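Local coordinates for cytosine deaminase (Klebsiella pneumoniae, PDB 4R85), which probably catalyses the iron-dependent hydrolytic deamination of cytosine and 5-methylcytosine, as a member of the amidohydrolase family, at residues Met105-Gly110 with Val399-Glu404; Gln145-Pro150 with Ala172-Gly177; Leu205-Cys210 with Gln236-His241; Asn371-Asp376 with Leu391-His396. All coordinates share one frame; numbering follows the deposited sequence.

Interaction 1 of 4, residues Met105-Gly110 with Val399-Glu404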
loop_
_atom_site.group_PDB
_atom_site.type_symbol
_atom_site.label_atom_id
_atom_site.label_comp_id
_atom_site.label_asym_id
_atom_site.label_seq_id
_atom_site.Cartn_x
_atom_site.Cartn_y
_atom_site.Cartn_z
ATOM N N MET A 105 -18.416 -5.812 -0.354
ATOM C CA MET A 105 -17.160 -5.193 0.071
ATOM C C MET A 105 -16.941 -3.854 -0.609
ATOM O O MET A 105 -16.426 -2.919 0.007
ATOM C CB MET A 105 -15.953 -6.070 -0.282
ATOM C CG MET A 105 -15.902 -7.449 0.347
ATOM S SD MET A 105 -14.334 -8.216 -0.168
ATOM C CE MET A 105 -14.814 -9.941 -0.097
ATOM N N LEU A 106 -17.283 -3.772 -1.893
ATOM C CA LEU A 106 -17.071 -2.532 -2.638
ATOM C C LEU A 106 -18.008 -1.444 -2.118
ATOM O O LEU A 106 -17.599 -0.298 -1.939
ATOM C CB LEU A 106 -17.261 -2.745 -4.146
ATOM C CG LEU A 106 -16.257 -3.680 -4.835
ATOM C CD1 LEU A 106 -16.770 -4.121 -6.204
ATOM C CD2 LEU A 106 -14.896 -2.992 -4.965
ATOM N N ARG A 107 -19.263 -1.820 -1.877
ATOM C CA ARG A 107 -20.262 -0.934 -1.279
ATOM C C ARG A 107 -19.771 -0.404 0.068
ATOM O O ARG A 107 -19.919 0.786 0.368
ATOM C CB ARG A 107 -21.589 -1.688 -1.106
ATOM C CG ARG A 107 -22.722 -0.909 -0.410
ATOM C CD ARG A 107 -22.741 -1.124 1.103
ATOM N NE ARG A 107 -22.440 -2.509 1.480
ATOM C CZ ARG A 107 -23.341 -3.484 1.532
ATOM N NH1 ARG A 107 -24.606 -3.233 1.229
ATOM N NH2 ARG A 107 -22.977 -4.711 1.889
ATOM N N ASP A 108 -19.202 -1.294 0.881
ATOM C CA ASP A 108 -18.682 -0.905 2.190
ATOM C C ASP A 108 -17.636 0.194 2.072
ATOM O O ASP A 108 -17.467 0.994 2.991
ATOM C CB ASP A 108 -18.077 -2.092 2.933
ATOM C CG ASP A 108 -19.132 -3.045 3.477
ATOM O OD1 ASP A 108 -20.328 -2.663 3.538
ATOM O OD2 ASP A 108 -18.751 -4.180 3.853
ATOM N N PHE A 109 -16.937 0.229 0.943
ATOM C CA PHE A 109 -15.891 1.216 0.737
ATOM C C PHE A 109 -16.269 2.349 -0.232
ATOM O O PHE A 109 -15.397 3.007 -0.802
ATOM C CB PHE A 109 -14.580 0.534 0.334
ATOM C CG PHE A 109 -13.893 -0.144 1.477
ATOM C CD1 PHE A 109 -13.221 0.602 2.436
ATOM C CD2 PHE A 109 -13.931 -1.532 1.603
ATOM C CE1 PHE A 109 -12.587 -0.021 3.506
ATOM C CE2 PHE A 109 -13.296 -2.163 2.658
ATOM C CZ PHE A 109 -12.616 -1.406 3.611
ATOM N N GLY A 110 -17.572 2.576 -0.402
ATOM C CA GLY A 110 -18.056 3.740 -1.130
ATOM C C GLY A 110 -18.125 3.632 -2.643
ATOM O O GLY A 110 -18.327 4.632 -3.332
ATOM N N VAL A 399 -29.667 7.194 2.143
ATOM C CA VAL A 399 -28.479 6.648 2.788
ATOM C C VAL A 399 -28.476 5.126 2.676
ATOM O O VAL A 399 -29.422 4.471 3.097
ATOM C CB VAL A 399 -28.416 7.026 4.274
ATOM C CG1 VAL A 399 -27.122 6.508 4.885
ATOM C CG2 VAL A 399 -28.534 8.531 4.444
ATOM N N ILE A 400 -27.422 4.562 2.095
ATOM C CA ILE A 400 -27.334 3.108 1.977
ATOM C C ILE A 400 -26.224 2.546 2.851
ATOM O O ILE A 400 -26.075 1.329 2.983
ATOM C CB ILE A 400 -27.132 2.656 0.516
ATOM C CG1 ILE A 400 -25.790 3.156 -0.023
ATOM C CG2 ILE A 400 -28.293 3.130 -0.350
ATOM C CD1 ILE A 400 -25.387 2.536 -1.351
ATOM N N LEU A 401 -25.445 3.442 3.450
ATOM C CA LEU A 401 -24.400 3.051 4.390
ATOM C C LEU A 401 -24.132 4.182 5.371
ATOM O O LEU A 401 -24.023 5.338 4.985
ATOM C CB LEU A 401 -23.105 2.689 3.654
ATOM C CG LEU A 401 -21.857 2.352 4.487
ATOM C CD1 LEU A 401 -20.958 1.408 3.706
ATOM C CD2 LEU A 401 -21.050 3.592 4.920
ATOM N N GLN A 402 -24.002 3.825 6.640
ATOM C CA GLN A 402 -23.639 4.777 7.673
ATOM C C GLN A 402 -22.641 4.123 8.620
ATOM O O GLN A 402 -22.922 3.083 9.228
ATOM C CB GLN A 402 -24.875 5.247 8.441
ATOM C CG GLN A 402 -24.577 6.310 9.484
ATOM C CD GLN A 402 -24.020 7.576 8.865
ATOM O OE1 GLN A 402 -24.516 8.042 7.841
ATOM N NE2 GLN A 402 -22.972 8.131 9.474
ATOM N N ARG A 403 -21.467 4.737 8.717
ATOM C CA ARG A 403 -20.418 4.301 9.617
ATOM C C ARG A 403 -20.296 5.336 10.715
ATOM O O ARG A 403 -20.463 6.531 10.471
ATOM C CB ARG A 403 -19.091 4.240 8.861
ATOM C CG ARG A 403 -18.315 2.956 9.013
ATOM C CD ARG A 403 -16.983 3.061 8.268
ATOM N NE ARG A 403 -16.627 1.828 7.571
ATOM C CZ ARG A 403 -16.826 1.612 6.273
ATOM N NH1 ARG A 403 -17.376 2.552 5.505
ATOM N NH2 ARG A 403 -16.463 0.455 5.736
ATOM N N GLU A 404 -20.006 4.892 11.930
ATOM C CA GLU A 404 -19.724 5.831 12.998
ATOM C C GLU A 404 -18.289 6.314 12.865
ATOM O O GLU A 404 -17.426 5.588 12.367
ATOM C CB GLU A 404 -19.955 5.187 14.366
ATOM C CG GLU A 404 -21.408 5.199 14.815
ATOM C CD GLU A 404 -21.933 6.605 15.061
ATOM O OE1 GLU A 404 -21.112 7.519 15.297
ATOM O OE2 GLU A 404 -23.168 6.799 15.017
HETATM O O HOH W 1 -26.176 -0.740 1.235
#
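Arg-403 reaches from strand 398-403 to the last turn of a helix and holds the backbone oxygen of Asp-108 with both terminal nitrogens, a case of a guanidinium closing on a single carbonyl. NH1 and NH2 of Arg-403 each lie 3.0 Å from Asp-108 O, and the oxygen sits in the guanidinium plane. The two bonds arrive differently: NH1, which also hydrogen-bonds Val-390 O, comes almost head-on to the C=O (169°), whereas NH2 lies above the carbonyl plane. NH2 also stands over one face of the Phe-109 ring, at a range allowing at most a weak cation-pi attraction. The close packing belongs to Leu-401, whose CD1 presses on Asp-108 CA at 3.6 Å and on Arg-107 O at the same distance. The Arg-107 chain bends at chi2 (-92°), setting its CD 4.0 Å from Leu-401 CD1. On the looser side, water takes over: Arg-107 NH1 donates a hydrogen bond to a water at 2.9 Å, which donates to Ile-400 O at 2.7 Å. Arg-107 NE forms a salt bridge with Asp-108 OD1, which also bonds Tyr-410 of the second subunit. A Schellman motif with Gly-110 at C-prime ends helix 92-108 here, just before strand 111-119. Strand 398-403, bulged at Ile-400 and Leu-401 opposite Ser-393, lies beside strand 390-395, and through Gln-402 and Arg-403 its sheet continues antiparallel into the second subunit.

Interaction 2 of 4, residues Gln145-Pro150 with Ala172-Gly177. With 17E (5-methylcytosine), chain G.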
loop_
_atom_site.group_PDB
_atom_site.type_symbol
_atom_site.label_atom_id
_atom_site.label_comp_id
_atom_site.label_asym_id
_atom_site.label_seq_id
_atom_site.Cartn_x
_atom_site.Cartn_y
_atom_site.Cartn_z
ATOM N N GLN A 145 -21.186 -2.388 -15.075
ATOM C CA GLN A 145 -20.931 -2.634 -16.494
ATOM C C GLN A 145 -20.252 -3.979 -16.672
ATOM O O GLN A 145 -19.419 -4.371 -15.859
ATOM C CB GLN A 145 -20.041 -1.549 -17.087
ATOM C CG GLN A 145 -20.701 -0.183 -17.089
ATOM C CD GLN A 145 -19.857 0.860 -17.803
ATOM O OE1 GLN A 145 -18.837 0.539 -18.422
ATOM N NE2 GLN A 145 -20.285 2.116 -17.726
ATOM N N ILE A 146 -20.590 -4.680 -17.746
ATOM C CA ILE A 146 -20.002 -6.001 -17.979
ATOM C C ILE A 146 -19.203 -6.070 -19.274
ATOM O O ILE A 146 -19.719 -5.750 -20.343
ATOM C CB ILE A 146 -21.085 -7.087 -18.005
ATOM C CG1 ILE A 146 -21.730 -7.211 -16.623
ATOM C CG2 ILE A 146 -20.497 -8.419 -18.477
ATOM C CD1 ILE A 146 -23.084 -7.881 -16.648
ATOM N N VAL A 147 -17.949 -6.510 -19.163
ATOM C CA VAL A 147 -17.063 -6.664 -20.312
ATOM C C VAL A 147 -16.954 -8.135 -20.740
ATOM O O VAL A 147 -16.622 -9.001 -19.924
ATOM C CB VAL A 147 -15.633 -6.191 -19.987
ATOM C CG1 VAL A 147 -14.783 -6.139 -21.268
ATOM C CG2 VAL A 147 -15.632 -4.815 -19.276
ATOM N N ALA A 148 -17.220 -8.410 -22.016
ATOM C CA ALA A 148 -16.936 -9.726 -22.590
ATOM C C ALA A 148 -15.435 -9.905 -22.783
ATOM O O ALA A 148 -14.863 -9.440 -23.766
ATOM C CB ALA A 148 -17.659 -9.903 -23.908
ATOM N N PHE A 149 -14.811 -10.606 -21.845
ATOM C CA PHE A 149 -13.362 -10.728 -21.775
ATOM C C PHE A 149 -12.971 -12.140 -22.203
ATOM O O PHE A 149 -13.329 -13.105 -21.534
ATOM C CB PHE A 149 -12.908 -10.475 -20.330
ATOM C CG PHE A 149 -11.451 -10.793 -20.070
ATOM C CD1 PHE A 149 -10.449 -10.245 -20.857
ATOM C CD2 PHE A 149 -11.090 -11.621 -19.023
ATOM C CE1 PHE A 149 -9.112 -10.530 -20.613
ATOM C CE2 PHE A 149 -9.761 -11.910 -18.768
ATOM C CZ PHE A 149 -8.768 -11.367 -19.560
ATOM N N PRO A 150 -12.273 -12.266 -23.342
ATOM C CA PRO A 150 -11.898 -13.591 -23.850
ATOM C C PRO A 150 -10.558 -14.021 -23.252
ATOM O O PRO A 150 -9.532 -13.916 -23.918
ATOM C CB PRO A 150 -11.757 -13.354 -25.351
ATOM C CG PRO A 150 -11.268 -11.904 -25.438
ATOM C CD PRO A 150 -11.875 -11.173 -24.254
ATOM N N ALA A 172 -23.671 -8.109 -22.722
ATOM C CA ALA A 172 -22.462 -7.457 -22.222
ATOM C C ALA A 172 -22.358 -6.052 -22.836
ATOM O O ALA A 172 -22.556 -5.878 -24.040
ATOM C CB ALA A 172 -21.230 -8.275 -22.556
ATOM N N ASP A 173 -22.068 -5.059 -21.998
ATOM C CA ASP A 173 -22.034 -3.651 -22.414
ATOM C C ASP A 173 -20.712 -3.281 -23.081
ATOM O O ASP A 173 -20.639 -2.305 -23.837
ATOM C CB ASP A 173 -22.202 -2.724 -21.205
ATOM C CG ASP A 173 -23.166 -3.262 -20.173
ATOM O OD1 ASP A 173 -24.371 -2.937 -20.262
ATOM O OD2 ASP A 173 -22.720 -4.003 -19.267
ATOM N N VAL A 174 -19.656 -4.027 -22.759
ATOM C CA VAL A 174 -18.316 -3.667 -23.212
ATOM C C VAL A 174 -17.634 -4.836 -23.917
ATOM O O VAL A 174 -17.750 -5.991 -23.483
ATOM C CB VAL A 174 -17.428 -3.200 -22.024
ATOM C CG1 VAL A 174 -16.150 -2.533 -22.528
ATOM C CG2 VAL A 174 -18.189 -2.246 -21.133
ATOM N N VAL A 175 -16.936 -4.536 -25.012
ATOM C CA VAL A 175 -16.165 -5.545 -25.733
ATOM C C VAL A 175 -14.731 -5.605 -25.209
ATOM O O VAL A 175 -14.026 -4.586 -25.186
ATOM C CB VAL A 175 -16.118 -5.261 -27.242
ATOM C CG1 VAL A 175 -15.190 -6.250 -27.935
ATOM C CG2 VAL A 175 -17.522 -5.314 -27.847
ATOM N N GLY A 176 -14.292 -6.801 -24.807
ATOM C CA GLY A 176 -12.956 -6.974 -24.261
ATOM C C GLY A 176 -11.965 -7.568 -25.246
ATOM O O GLY A 176 -12.262 -7.712 -26.428
ATOM N N GLY A 177 -10.780 -7.918 -24.753
ATOM C CA GLY A 177 -9.761 -8.523 -25.589
ATOM C C GLY A 177 -8.497 -8.823 -24.804
ATOM O O GLY A 177 -8.370 -8.408 -23.655
HETATM N N1 17E G . -6.772 -12.340 -16.327
HETATM C C2 17E G . -5.839 -11.601 -16.926
HETATM O O2 17E G . -5.482 -11.885 -18.220
HETATM N N3 17E G . -5.243 -10.581 -16.300
HETATM C C4 17E G . -5.570 -10.279 -15.032
HETATM N N4 17E G . -4.925 -9.189 -14.372
HETATM C C5 17E G . -6.543 -11.025 -14.363
HETATM C C6 17E G . -7.140 -12.073 -15.058
HETATM C CM5 17E G . -6.921 -10.699 -12.954
#
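Val-147 and Val-174 interlock on one face of a parallel pair of strands, their branches crossing obliquely. CG2 of Val-147 nudges CB of Val-174 at 3.7 Å. The other branch, CG1, anti to the backbone N (chi1 -170°), drops over Gly-176 and reaches its CA at 3.6 Å. Gly-176 has no side chain, and its backbone is the hollow where Val-147 CG1 settles. Pro-150 repeats the fit one step on, its CD lying 3.5 Å from Gly-177 N, with CG over Gly-177 CA. On the opposite face, where Ala-148 points, its CB meets Ala-172 CB at 4.2 Å. Carbonyl-to-amide bonds run between the strands, among them Ala-148 N to Val-174 O at 2.9 Å. Before them, Asp-173 OD2 accepts a hydrogen bond from Ile-146 N at 2.7 Å through its anti lone pair, while OD1 pairs with Lys-135. Strand 143-149, helix 160-170 and strand 174-175 form a beta-alpha-beta unit of the amidohydrolase barrel. Phe-149 turns its ring edge to both Gly-177 O and O2 of 5-methylcytosine, CZ standing 3.6 Å from the latter. The ring edge, with its slightly positive C-H groups, probably suits the partly negative O2, whereas Gln-151, Glu-212 and Asp-308 hydrogen-bond the ligand.

Interaction 3 of 4, residues Leu205-Cys210 with Gln236-His241. With FE2 (Fe (II) ion), chain H; 17E (5-methylcytosine), chain G.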
loop_
_atom_site.group_PDB
_atom_site.type_symbol
_atom_site.label_atom_id
_atom_site.label_comp_id
_atom_site.label_asym_id
_atom_site.label_seq_id
_atom_site.Cartn_x
_atom_site.Cartn_y
_atom_site.Cartn_z
ATOM N N LEU A 205 -19.110 -0.265 -25.876
ATOM C CA LEU A 205 -17.844 0.281 -25.415
ATOM C C LEU A 205 -16.757 -0.776 -25.596
ATOM O O LEU A 205 -17.055 -1.928 -25.907
ATOM C CB LEU A 205 -17.943 0.689 -23.942
ATOM C CG LEU A 205 -19.052 1.690 -23.597
ATOM C CD1 LEU A 205 -18.941 2.134 -22.138
ATOM C CD2 LEU A 205 -18.974 2.897 -24.524
ATOM N N VAL A 206 -15.503 -0.377 -25.406
ATOM C CA VAL A 206 -14.361 -1.283 -25.543
ATOM C C VAL A 206 -13.438 -1.138 -24.341
ATOM O O VAL A 206 -13.122 -0.023 -23.937
ATOM C CB VAL A 206 -13.553 -0.950 -26.817
ATOM C CG1 VAL A 206 -12.227 -1.715 -26.854
ATOM C CG2 VAL A 206 -14.378 -1.254 -28.049
ATOM N N ASP A 207 -13.017 -2.256 -23.761
ATOM C CA ASP A 207 -12.012 -2.232 -22.696
ATOM C C ASP A 207 -11.138 -3.475 -22.803
ATOM O O ASP A 207 -11.583 -4.573 -22.487
ATOM C CB ASP A 207 -12.672 -2.191 -21.322
ATOM C CG ASP A 207 -11.705 -1.808 -20.217
ATOM O OD1 ASP A 207 -12.132 -1.100 -19.273
ATOM O OD2 ASP A 207 -10.521 -2.201 -20.283
ATOM N N VAL A 208 -9.892 -3.286 -23.230
ATOM C CA VAL A 208 -9.026 -4.388 -23.628
ATOM C C VAL A 208 -7.861 -4.575 -22.656
ATOM O O VAL A 208 -7.217 -3.599 -22.259
ATOM C CB VAL A 208 -8.463 -4.127 -25.049
ATOM C CG1 VAL A 208 -7.373 -5.125 -25.399
ATOM C CG2 VAL A 208 -9.585 -4.166 -26.084
ATOM N N HIS A 209 -7.601 -5.830 -22.282
ATOM C CA HIS A 209 -6.376 -6.204 -21.562
ATOM C C HIS A 209 -5.250 -6.119 -22.572
ATOM O O HIS A 209 -5.065 -7.004 -23.393
ATOM C CB HIS A 209 -6.477 -7.632 -21.020
ATOM C CG HIS A 209 -7.234 -7.729 -19.735
ATOM N ND1 HIS A 209 -8.576 -7.434 -19.638
ATOM C CD2 HIS A 209 -6.832 -8.076 -18.490
ATOM C CE1 HIS A 209 -8.972 -7.595 -18.388
ATOM N NE2 HIS A 209 -7.932 -7.988 -17.674
ATOM N N CYS A 210 -4.503 -5.035 -22.536
ATOM C CA CYS A 210 -3.775 -4.686 -23.738
ATOM C C CYS A 210 -2.371 -5.283 -23.871
ATOM O O CYS A 210 -2.101 -6.051 -24.786
ATOM C CB CYS A 210 -3.779 -3.173 -23.930
ATOM S SG CYS A 210 -3.332 -2.786 -25.582
ATOM N N GLN A 236 -14.918 5.990 -26.195
ATOM C CA GLN A 236 -15.588 4.733 -25.861
ATOM C C GLN A 236 -14.602 3.582 -25.680
ATOM O O GLN A 236 -15.008 2.432 -25.500
ATOM C CB GLN A 236 -16.601 4.365 -26.947
ATOM C CG GLN A 236 -17.831 5.275 -27.000
ATOM C CD GLN A 236 -17.532 6.630 -27.597
ATOM O OE1 GLN A 236 -16.894 6.735 -28.646
ATOM N NE2 GLN A 236 -17.983 7.683 -26.925
ATOM N N VAL A 237 -13.309 3.894 -25.727
ATOM C CA VAL A 237 -12.272 2.868 -25.711
ATOM C C VAL A 237 -11.325 3.031 -24.529
ATOM O O VAL A 237 -10.826 4.121 -24.273
ATOM C CB VAL A 237 -11.451 2.890 -27.024
ATOM C CG1 VAL A 237 -10.301 1.870 -26.968
ATOM C CG2 VAL A 237 -12.372 2.600 -28.219
ATOM N N THR A 238 -11.088 1.937 -23.811
ATOM C CA THR A 238 -10.119 1.928 -22.722
ATOM C C THR A 238 -9.071 0.851 -22.961
ATOM O O THR A 238 -9.392 -0.252 -23.424
ATOM C CB THR A 238 -10.798 1.700 -21.350
ATOM O OG1 THR A 238 -11.714 2.772 -21.081
ATOM C CG2 THR A 238 -9.757 1.649 -20.231
ATOM N N ALA A 239 -7.814 1.184 -22.667
ATOM C CA ALA A 239 -6.742 0.199 -22.626
ATOM C C ALA A 239 -6.398 -0.082 -21.168
ATOM O O ALA A 239 -5.982 0.824 -20.432
ATOM C CB ALA A 239 -5.510 0.722 -23.381
ATOM N N SER A 240 -6.569 -1.331 -20.741
ATOM C CA SER A 240 -6.247 -1.716 -19.375
ATOM C C SER A 240 -4.915 -2.449 -19.365
ATOM O O SER A 240 -4.562 -3.088 -20.349
ATOM C CB SER A 240 -7.341 -2.625 -18.804
ATOM O OG SER A 240 -8.554 -1.916 -18.571
ATOM N N HIS A 241 -4.165 -2.331 -18.270
ATOM C CA HIS A 241 -2.936 -3.125 -18.089
ATOM C C HIS A 241 -1.946 -2.945 -19.221
ATOM O O HIS A 241 -1.516 -3.930 -19.829
ATOM C CB HIS A 241 -3.213 -4.628 -18.094
ATOM C CG HIS A 241 -4.089 -5.117 -16.991
ATOM N ND1 HIS A 241 -3.698 -5.118 -15.670
ATOM C CD2 HIS A 241 -5.310 -5.699 -17.024
ATOM C CE1 HIS A 241 -4.653 -5.658 -14.930
ATOM N NE2 HIS A 241 -5.644 -6.012 -15.729
HETATM FE FE FE2 H . -7.717 -7.385 -15.411
HETATM N N1 17E G . -6.772 -12.340 -16.327
HETATM C C2 17E G . -5.839 -11.601 -16.926
HETATM O O2 17E G . -5.482 -11.885 -18.220
HETATM N N3 17E G . -5.243 -10.581 -16.300
HETATM C C4 17E G . -5.570 -10.279 -15.032
HETATM N N4 17E G . -4.925 -9.189 -14.372
HETATM C C5 17E G . -6.543 -11.025 -14.363
HETATM C C6 17E G . -7.140 -12.073 -15.058
HETATM C CM5 17E G . -6.921 -10.699 -12.954
HETATM O O HOH W 2 -14.381 1.895 -22.316
#
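Ser-240 OG donates to Asp-207 OD2 at 2.6 Å, the shortest sound polar bond between these two strands, and enters on the syn lone pair, the side of the other oxygen. The carboxylate is brought across by CG standing anti to the backbone N (chi1 -165°), and it lies alongside Thr-238, whose CB is 3.7 Å from Asp-207 OD1. That second oxygen forms a salt bridge with Arg-115, while Ser-240 OG also bonds ND1 of His-56, an iron ligand; this is a buried second-shell chain that probably helps orient the His-56 imidazole. Farther along, His-209 and His-241 point the same way, their ring planes 38° apart. His-209 NE2 binds the ferrous ion at 2.4 Å and His-241 NE2 at 2.5 Å, and His-56, His-58 and Asp-308 complete the site. N4 of 5-methylcytosine, the amino group that deamination removes, lies 3.5 Å from the iron and equally far from His-241 NE2. On the opposite face of the sheet, Val-206 and Val-237 lie side by side, CB of the former 4.0 Å from CG2 of the latter. Backbone hydrogen bonds in the parallel pattern run from Val-206 N–Gln-236 O to Cys-210 N–Ser-240 O. In the barrel, the two strands belong to a beta-alpha-beta unit with helix 220-231, which packs on Val-237 and Ala-239; helix 185-202 covers Val-206, and strands 174-175 and 266-269 flank the pair.

Interaction 4 of 4, residues Asn371-Asp376 with Leu391-His396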
loop_
_atom_site.group_PDB
_atom_site.type_symbol
_atom_site.label_atom_id
_atom_site.label_comp_id
_atom_site.label_asym_id
_atom_site.label_seq_id
_atom_site.Cartn_x
_atom_site.Cartn_y
_atom_site.Cartn_z
ATOM N N ASN A 371 -25.937 10.762 -5.863
ATOM C CA ASN A 371 -25.033 9.698 -5.476
ATOM C C ASN A 371 -23.761 10.346 -4.965
ATOM O O ASN A 371 -23.051 10.998 -5.732
ATOM C CB ASN A 371 -24.682 8.822 -6.682
ATOM C CG ASN A 371 -25.905 8.230 -7.362
ATOM O OD1 ASN A 371 -26.977 8.132 -6.768
ATOM N ND2 ASN A 371 -25.743 7.825 -8.617
ATOM N N LEU A 372 -23.472 10.175 -3.680
ATOM C CA LEU A 372 -22.307 10.815 -3.085
ATOM C C LEU A 372 -21.887 10.185 -1.757
ATOM O O LEU A 372 -22.651 9.436 -1.133
ATOM C CB LEU A 372 -22.564 12.316 -2.892
ATOM C CG LEU A 372 -23.561 12.733 -1.805
ATOM C CD1 LEU A 372 -23.305 14.168 -1.379
ATOM C CD2 LEU A 372 -24.997 12.584 -2.278
ATOM N N LEU A 373 -20.667 10.506 -1.338
ATOM C CA LEU A 373 -20.107 10.006 -0.095
ATOM C C LEU A 373 -19.675 11.155 0.791
ATOM O O LEU A 373 -19.358 12.249 0.311
ATOM C CB LEU A 373 -18.867 9.148 -0.364
ATOM C CG LEU A 373 -18.918 8.060 -1.433
ATOM C CD1 LEU A 373 -17.552 7.405 -1.555
ATOM C CD2 LEU A 373 -19.991 7.025 -1.117
ATOM N N ILE A 374 -19.661 10.903 2.089
ATOM C CA ILE A 374 -18.971 11.785 3.015
ATOM C C ILE A 374 -17.758 11.025 3.549
ATOM O O ILE A 374 -17.904 9.965 4.152
ATOM C CB ILE A 374 -19.883 12.231 4.164
ATOM C CG1 ILE A 374 -21.049 13.068 3.620
ATOM C CG2 ILE A 374 -19.084 13.022 5.201
ATOM C CD1 ILE A 374 -22.090 13.403 4.646
ATOM N N LEU A 375 -16.567 11.553 3.285
ATOM C CA LEU A 375 -15.304 10.921 3.672
ATOM C C LEU A 375 -14.774 11.566 4.942
ATOM O O LEU A 375 -14.900 12.773 5.112
ATOM C CB LEU A 375 -14.252 11.140 2.594
ATOM C CG LEU A 375 -14.039 10.234 1.401
ATOM C CD1 LEU A 375 -12.780 10.693 0.695
ATOM C CD2 LEU A 375 -13.916 8.775 1.843
ATOM N N ASP A 376 -14.154 10.774 5.815
ATOM C CA ASP A 376 -13.614 11.293 7.068
ATOM C C ASP A 376 -12.254 11.968 6.855
ATOM O O ASP A 376 -11.239 11.545 7.415
ATOM C CB ASP A 376 -13.503 10.175 8.106
ATOM C CG ASP A 376 -13.228 10.695 9.511
ATOM O OD1 ASP A 376 -13.538 11.878 9.795
ATOM O OD2 ASP A 376 -12.704 9.910 10.334
ATOM N N LEU A 391 -17.902 7.574 5.728
ATOM C CA LEU A 391 -18.819 7.703 6.847
ATOM C C LEU A 391 -20.275 7.558 6.410
ATOM O O LEU A 391 -21.109 7.062 7.162
ATOM C CB LEU A 391 -18.622 9.052 7.536
ATOM C CG LEU A 391 -17.278 9.275 8.230
ATOM C CD1 LEU A 391 -17.313 10.594 8.958
ATOM C CD2 LEU A 391 -16.949 8.136 9.197
ATOM N N THR A 392 -20.574 8.015 5.200
ATOM C CA THR A 392 -21.929 7.939 4.674
ATOM C C THR A 392 -21.869 7.700 3.178
ATOM O O THR A 392 -21.059 8.303 2.484
ATOM C CB THR A 392 -22.706 9.243 4.935
ATOM O OG1 THR A 392 -22.571 9.621 6.312
ATOM C CG2 THR A 392 -24.182 9.058 4.610
ATOM N N SER A 393 -22.703 6.788 2.690
ATOM C CA SER A 393 -22.859 6.600 1.258
ATOM C C SER A 393 -24.317 6.833 0.927
ATOM O O SER A 393 -25.203 6.207 1.510
ATOM C CB SER A 393 -22.439 5.198 0.827
ATOM O OG SER A 393 -22.505 5.058 -0.584
ATOM N N ILE A 394 -24.553 7.753 -0.001
ATOM C CA ILE A 394 -25.899 8.101 -0.423
ATOM C C ILE A 394 -26.060 7.718 -1.879
ATOM O O ILE A 394 -25.195 7.996 -2.703
ATOM C CB ILE A 394 -26.172 9.605 -0.225
ATOM C CG1 ILE A 394 -26.092 9.953 1.263
ATOM C CG2 ILE A 394 -27.542 9.992 -0.784
ATOM C CD1 ILE A 394 -26.197 11.448 1.564
ATOM N N ARG A 395 -27.159 7.051 -2.193
ATOM C CA ARG A 395 -27.394 6.594 -3.551
ATOM C C ARG A 395 -28.851 6.830 -3.905
ATOM O O ARG A 395 -29.741 6.411 -3.174
ATOM C CB ARG A 395 -27.052 5.112 -3.674
ATOM C CG ARG A 395 -27.398 4.517 -5.016
ATOM C CD ARG A 395 -26.828 3.126 -5.135
ATOM N NE ARG A 395 -27.244 2.473 -6.368
ATOM C CZ ARG A 395 -26.655 2.665 -7.541
ATOM N NH1 ARG A 395 -25.636 3.510 -7.639
ATOM N NH2 ARG A 395 -27.086 2.021 -8.616
ATOM N N HIS A 396 -29.080 7.508 -5.022
ATOM C CA HIS A 396 -30.427 7.912 -5.428
ATOM C C HIS A 396 -31.168 8.660 -4.309
ATOM O O HIS A 396 -32.379 8.516 -4.142
ATOM C CB HIS A 396 -31.226 6.699 -5.926
ATOM C CG HIS A 396 -30.557 5.954 -7.040
ATOM N ND1 HIS A 396 -30.862 4.646 -7.352
ATOM C CD2 HIS A 396 -29.599 6.335 -7.919
ATOM C CE1 HIS A 396 -30.119 4.253 -8.372
ATOM N NE2 HIS A 396 -29.344 5.260 -8.735
HETATM O O HOH W 3 -27.875 7.010 -11.195
#
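Strands 372-375 and 390-395 pair antiparallel, a sheet contact outside the barrel strands proper, where the chain returns beside strand 47-57. Leu-372 and Ile-394 form a hydrogen-bonded pair: Ile-394 N meets Leu-372 O at 2.8 Å, and Leu-372 N returns the bond to Ile-394 O. Their side chains run side by side, CD2 of Leu-372 touching CB of Ile-394 at 3.8 Å. Leu-372 reaches this neighbour although its CG stands between the backbone N and the carbonyl carbon (chi1 71°), the crowded position. Leu-17 and Leu-19 of strand 14-20 pack on Leu-372, and Leu-19 also on Ile-394; Ile-374 and Thr-392 point to the same face. A classic beta bulge then interrupts the register, since Leu-391 and Thr-392 both face Ile-374: Ile-374 O accepts from Leu-391 N at 2.9 Å and only weakly from Thr-392 N at 3.5 Å. Beyond the bulge, Leu-391 CG lies 3.9 Å from Asp-376 CB, while the Asp-376 carboxylate pairs with Arg-46. At the other end Asn-371 carries the pairing past the strand with its side chain. Asn-371 OD1 accepts a hydrogen bond from His-396 N at 2.8 Å along a nearly straight N-H line (176°). The His-396 imidazole lies with one face over Arg-395 CG, and its CE1 stands over the rim of the Arg-395 guanidinium, which itself bonds Ala-139 O, Gln-112 and Asp-143.

Overall arrangement
Two neighbourhoods of one sheet emerge. Interactions 2 and 3, centres 9 Å apart, occupy adjacent barrel strands, joined by Val-175 N to Leu-205 O at 2.8 Å; both reach 5-methylcytosine, and the ring of Phe-149 stacks on that of His-209. Interactions 1 and 4, centres 8 Å apart, form the other neighbourhood, through consecutive strands linked by Ile-400 N to Ser-393 O at 2.8 Å. Interactions 1 and 3 lie on opposite sides of the chain's centre, their centres 29 Å apart. Along the chain, interaction 1 encloses the other three. Interactions 2 and 3 contribute Phe-149, His-209 and His-241 to the pocket, the two histidines also to the iron site; of the four, interaction 1 is the one that also meets the second subunit.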